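Local structure of TagI restriction endonuclease (Thermocrispum agreste, 6GHS) at residues A[3-8]-A[45-50]; A[28-33]-A[103-108]. The protein is a modification-dependent restriction endonuclease that probably recognises 5-methylcytosine or 5-hydroxymethylcytosine in DNA through its SRA domain and cuts with its HNH nuclease domain. One frame throughout, in Å; residues are numbered along the deposited sequence.

Interaction 1: A[3-8]-A[45-50]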
# COMPACT_ATOMS: atom_id res chain seq x y z
N TYR A 3 26.49 -18.77 5.93
CA TYR A 3 25.57 -17.84 5.28
C TYR A 3 24.66 -17.14 6.30
O TYR A 3 24.12 -17.78 7.20
CB TYR A 3 24.70 -18.57 4.26
CG TYR A 3 23.80 -17.66 3.46
CD1 TYR A 3 24.33 -16.89 2.44
CD2 TYR A 3 22.43 -17.58 3.71
CE1 TYR A 3 23.52 -16.04 1.69
CE2 TYR A 3 21.61 -16.74 2.95
CZ TYR A 3 22.16 -15.98 1.94
OH TYR A 3 21.40 -15.14 1.16
N LYS A 4 24.51 -15.83 6.13
CA LYS A 4 23.63 -14.98 6.93
C LYS A 4 22.54 -14.44 5.97
O LYS A 4 22.86 -13.76 4.99
CB LYS A 4 24.47 -13.86 7.57
CG LYS A 4 23.73 -12.70 8.25
CD LYS A 4 23.25 -12.99 9.67
CE LYS A 4 23.07 -11.71 10.50
NZ LYS A 4 22.23 -10.67 9.83
N ARG A 5 21.28 -14.78 6.25
CA ARG A 5 20.16 -14.38 5.38
C ARG A 5 19.87 -12.91 5.55
O ARG A 5 19.58 -12.45 6.66
CB ARG A 5 18.89 -15.19 5.67
CG ARG A 5 17.90 -15.13 4.51
CD ARG A 5 16.72 -16.07 4.66
NE ARG A 5 17.14 -17.46 4.82
CZ ARG A 5 17.60 -18.25 3.86
NH1 ARG A 5 17.74 -17.81 2.61
NH2 ARG A 5 17.95 -19.51 4.14
N THR A 6 19.94 -12.18 4.46
CA THR A 6 19.96 -10.73 4.54
C THR A 6 19.24 -10.13 3.36
O THR A 6 19.49 -10.50 2.21
CB THR A 6 21.42 -10.23 4.66
OG1 THR A 6 21.88 -10.51 5.99
CG2 THR A 6 21.53 -8.72 4.42
N PHE A 7 18.35 -9.20 3.66
CA PHE A 7 17.46 -8.63 2.69
C PHE A 7 18.01 -7.30 2.24
O PHE A 7 18.44 -6.49 3.06
CB PHE A 7 16.07 -8.44 3.29
CG PHE A 7 15.48 -9.71 3.83
CD1 PHE A 7 14.79 -10.57 2.99
CD2 PHE A 7 15.64 -10.06 5.17
CE1 PHE A 7 14.25 -11.75 3.48
CE2 PHE A 7 15.11 -11.23 5.67
CZ PHE A 7 14.41 -12.08 4.82
N GLY A 8 17.98 -7.09 0.93
CA GLY A 8 18.44 -5.86 0.32
C GLY A 8 19.72 -6.12 -0.45
O GLY A 8 20.09 -7.28 -0.69
N GLY A 45 11.55 -15.33 5.74
CA GLY A 45 11.30 -14.73 4.42
C GLY A 45 12.32 -15.22 3.42
O GLY A 45 13.24 -15.94 3.78
N ALA A 46 12.15 -14.85 2.15
CA ALA A 46 13.09 -15.22 1.09
C ALA A 46 13.90 -14.01 0.66
O ALA A 46 13.32 -12.98 0.30
CB ALA A 46 12.35 -15.79 -0.11
N ASP A 47 15.22 -14.13 0.70
CA ASP A 47 16.12 -13.02 0.36
C ASP A 47 16.63 -13.06 -1.08
O ASP A 47 17.07 -12.04 -1.59
CB ASP A 47 17.30 -12.94 1.33
CG ASP A 47 18.13 -14.20 1.36
OD1 ASP A 47 17.55 -15.30 1.26
OD2 ASP A 47 19.37 -14.09 1.53
N ALA A 48 16.56 -14.21 -1.75
CA ALA A 48 16.95 -14.26 -3.15
C ALA A 48 16.29 -15.37 -3.94
O ALA A 48 15.84 -16.37 -3.39
CB ALA A 48 18.45 -14.40 -3.27
N ILE A 49 16.24 -15.17 -5.26
CA ILE A 49 15.91 -16.23 -6.19
C ILE A 49 16.89 -16.20 -7.34
O ILE A 49 17.40 -15.15 -7.70
CB ILE A 49 14.46 -16.13 -6.73
CG1 ILE A 49 14.20 -14.81 -7.48
CG2 ILE A 49 13.47 -16.28 -5.59
CD1 ILE A 49 13.01 -14.88 -8.42
N VAL A 50 17.13 -17.38 -7.92
CA VAL A 50 17.95 -17.55 -9.10
C VAL A 50 17.05 -18.03 -10.21
O VAL A 50 16.32 -19.00 -10.03
CB VAL A 50 19.04 -18.60 -8.86
CG1 VAL A 50 19.73 -19.01 -10.16
CG2 VAL A 50 20.04 -18.06 -7.84
O HOH W 1 16.79 -9.58 -0.48
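At a classic beta bulge of the SRA-domain sheet, where Asp-47 and Ala-48 both face Ser-39, the N-terminal segment 3-8 lies across segment 45-50 of strand 45-51 and closes round the carboxylate of Asp-47. The CB of Asp-47 points toward segment 3-8, and CG takes the crowded position between backbone N and carbonyl carbon (chi1 59°), with OD2 before Tyr-3 and OD1 before Arg-5. Tyr-3 meets it tip to tip: OH donates to the syn lone pair of OD2, in the plane of the phenol ring. The other oxygen, OD1, receives the salt bridge of Arg-5, whose NH1 stands 2.9 Å from Asp-47 OD1 with an N-H...O angle of 153°. The acceptor lies in the guanidinium plane but is approached from above the carboxylate plane, and the two planes stand nearly perpendicular. A bend at chi3 (-57°) brings NH1 to OD1, while CG packs on the carboxylate and the rim of the Tyr-3 ring lies over one guanidinium face; NE bonds to Gln-44 OE1. An alanine in place of Arg-5 would lose the salt bridge to Asp-47 and the bond to Gln-44, and would probably loosen the N-terminal segment over the bulge. Further along, Phe-7 sets a ring edge against the strand backbone, CE1 lying 3.5 Å from Ala-46 O. A water links Gly-8 N to Asp-47 O. Ser-39 of strand 38-41 also bonds OD1 and Arg-105 of strand 104-109 forms a salt bridge with OD2, so the carboxylate is bonded to both strands flanking 45-51.

Interaction 2: A[28-33]-A[103-108]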
# COMPACT_ATOMS: atom_id res chain seq x y z
N ALA A 28 29.86 -14.92 -2.36
CA ALA A 28 29.55 -13.50 -2.31
C ALA A 28 28.50 -13.11 -1.25
O ALA A 28 28.52 -11.98 -0.75
CB ALA A 28 29.12 -13.02 -3.69
N GLY A 29 27.61 -14.04 -0.91
CA GLY A 29 26.53 -13.80 0.05
C GLY A 29 25.19 -13.48 -0.61
O GLY A 29 24.27 -13.04 0.07
N LEU A 30 25.07 -13.74 -1.91
CA LEU A 30 23.88 -13.38 -2.67
C LEU A 30 22.72 -14.35 -2.51
O LEU A 30 21.56 -13.93 -2.48
CB LEU A 30 24.21 -13.24 -4.16
CG LEU A 30 24.60 -11.82 -4.52
CD1 LEU A 30 25.98 -11.52 -3.98
CD2 LEU A 30 24.57 -11.63 -6.03
N HIS A 31 23.05 -15.63 -2.44
CA HIS A 31 22.08 -16.71 -2.28
C HIS A 31 22.59 -17.59 -1.16
O HIS A 31 23.71 -17.42 -0.72
CB HIS A 31 22.03 -17.51 -3.57
CG HIS A 31 20.69 -18.09 -3.88
ND1 HIS A 31 20.35 -19.38 -3.55
CD2 HIS A 31 19.63 -17.58 -4.53
CE1 HIS A 31 19.12 -19.64 -3.96
NE2 HIS A 31 18.66 -18.56 -4.57
N ALA A 32 21.78 -18.53 -0.70
CA ALA A 32 22.20 -19.43 0.37
C ALA A 32 22.70 -20.75 -0.16
O ALA A 32 23.42 -21.46 0.54
CB ALA A 32 21.03 -19.67 1.31
N HIS A 33 22.33 -21.06 -1.41
CA HIS A 33 22.27 -22.43 -1.91
C HIS A 33 23.02 -22.57 -3.21
O HIS A 33 23.23 -21.58 -3.91
CB HIS A 33 20.82 -22.85 -2.16
CG HIS A 33 19.96 -22.83 -0.93
ND1 HIS A 33 20.32 -23.47 0.24
CD2 HIS A 33 18.76 -22.27 -0.69
CE1 HIS A 33 19.38 -23.28 1.15
NE2 HIS A 33 18.42 -22.56 0.61
N PRO A 103 12.24 -7.08 0.13
CA PRO A 103 12.74 -7.14 -1.25
C PRO A 103 13.55 -8.40 -1.49
O PRO A 103 14.16 -8.92 -0.56
CB PRO A 103 13.63 -5.91 -1.34
CG PRO A 103 14.17 -5.75 0.04
CD PRO A 103 13.08 -6.19 0.96
N VAL A 104 13.55 -8.86 -2.73
CA VAL A 104 14.16 -10.14 -3.09
C VAL A 104 15.20 -9.90 -4.17
O VAL A 104 14.86 -9.47 -5.26
CB VAL A 104 13.10 -11.11 -3.67
CG1 VAL A 104 13.75 -12.39 -4.19
CG2 VAL A 104 12.04 -11.43 -2.63
N ARG A 105 16.46 -10.21 -3.87
CA ARG A 105 17.51 -10.18 -4.90
C ARG A 105 17.24 -11.20 -6.02
O ARG A 105 17.30 -12.41 -5.79
CB ARG A 105 18.88 -10.49 -4.28
CG ARG A 105 19.41 -9.43 -3.34
CD ARG A 105 20.84 -9.75 -2.93
NE ARG A 105 20.92 -11.02 -2.21
CZ ARG A 105 20.61 -11.18 -0.93
NH1 ARG A 105 20.20 -10.15 -0.19
NH2 ARG A 105 20.70 -12.39 -0.38
N VAL A 106 16.95 -10.71 -7.22
CA VAL A 106 16.95 -11.57 -8.39
C VAL A 106 18.37 -11.67 -8.95
O VAL A 106 19.01 -10.66 -9.23
CB VAL A 106 15.98 -11.07 -9.47
CG1 VAL A 106 16.16 -11.84 -10.78
CG2 VAL A 106 14.56 -11.19 -8.95
N ILE A 107 18.85 -12.91 -9.10
CA ILE A 107 20.09 -13.24 -9.79
C ILE A 107 19.67 -14.00 -11.03
O ILE A 107 19.03 -15.04 -10.92
CB ILE A 107 20.99 -14.16 -8.93
CG1 ILE A 107 21.37 -13.47 -7.61
CG2 ILE A 107 22.22 -14.59 -9.72
CD1 ILE A 107 21.31 -14.36 -6.38
N ARG A 108 20.03 -13.48 -12.20
CA ARG A 108 19.57 -14.07 -13.46
C ARG A 108 20.65 -14.95 -14.06
O ARG A 108 21.84 -14.65 -13.97
CB ARG A 108 19.15 -12.96 -14.41
CG ARG A 108 17.90 -13.27 -15.22
CD ARG A 108 17.49 -12.08 -16.07
NE ARG A 108 16.98 -10.97 -15.26
CZ ARG A 108 15.73 -10.50 -15.27
NH1 ARG A 108 14.79 -11.01 -16.04
NH2 ARG A 108 15.41 -9.48 -14.47
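The close-fitting part of this contact is the carbonyl of Leu-30, gripped side-on by the guanidinium of Arg-105 just beyond the end of helix 22-28. Arg-105 NH2 and NE both hydrogen-bond to Leu-30 O, at 2.7 and 3.0 Å, and this oxygen stays in the guanidinium plane. The two donors differ in approach: NE arrives in the carbonyl plane on a lone pair, whereas NH2 comes from well above it. A bend at chi3 (-62°) presents this edge of the arginine to the loop. Beside the polar grip, Ile-107 packs obliquely on Leu-30, its CD1 3.8 Å from Leu-30 CB, and approaches the edge of the His-31 ring. The looser side is toward the helix end, where Gly-29, partly exposed, is the C-prime residue of a Schellman motif and its O remains 3.7 Å from Arg-105 NH2. His-31 NE2 is hydrogen-bonded to Gly-37 O. Arg-105 also gives NH1 to Thr-6 O and Gly-8 O. The buried arginine thus spends its N-H groups largely on backbone oxygens, while the Asp-47 carboxylate nearby is likely to offset its positive charge.

In the fold
From the N terminus the chain passes through 3-8, runs along helix 22-28 into 28-33, turns through strand 38-41 into 45-50, and much later reaches 103-108. Interaction 1 closes a loop of 36 residues and interaction 2 one of 69; because their segments alternate, the loops cross rather than nest. The loop after helix 22-28 is therefore part of the first closure, and strand 45-51 lies within the second. The centres of interactions 1 and 2 are about 6 Å apart, and strands 45-51 and 104-109 run parallel as neighbours in one sheet. Together the contacts tie the N-terminal segment and the end of helix 22-28 to adjacent strands of the SRA domain.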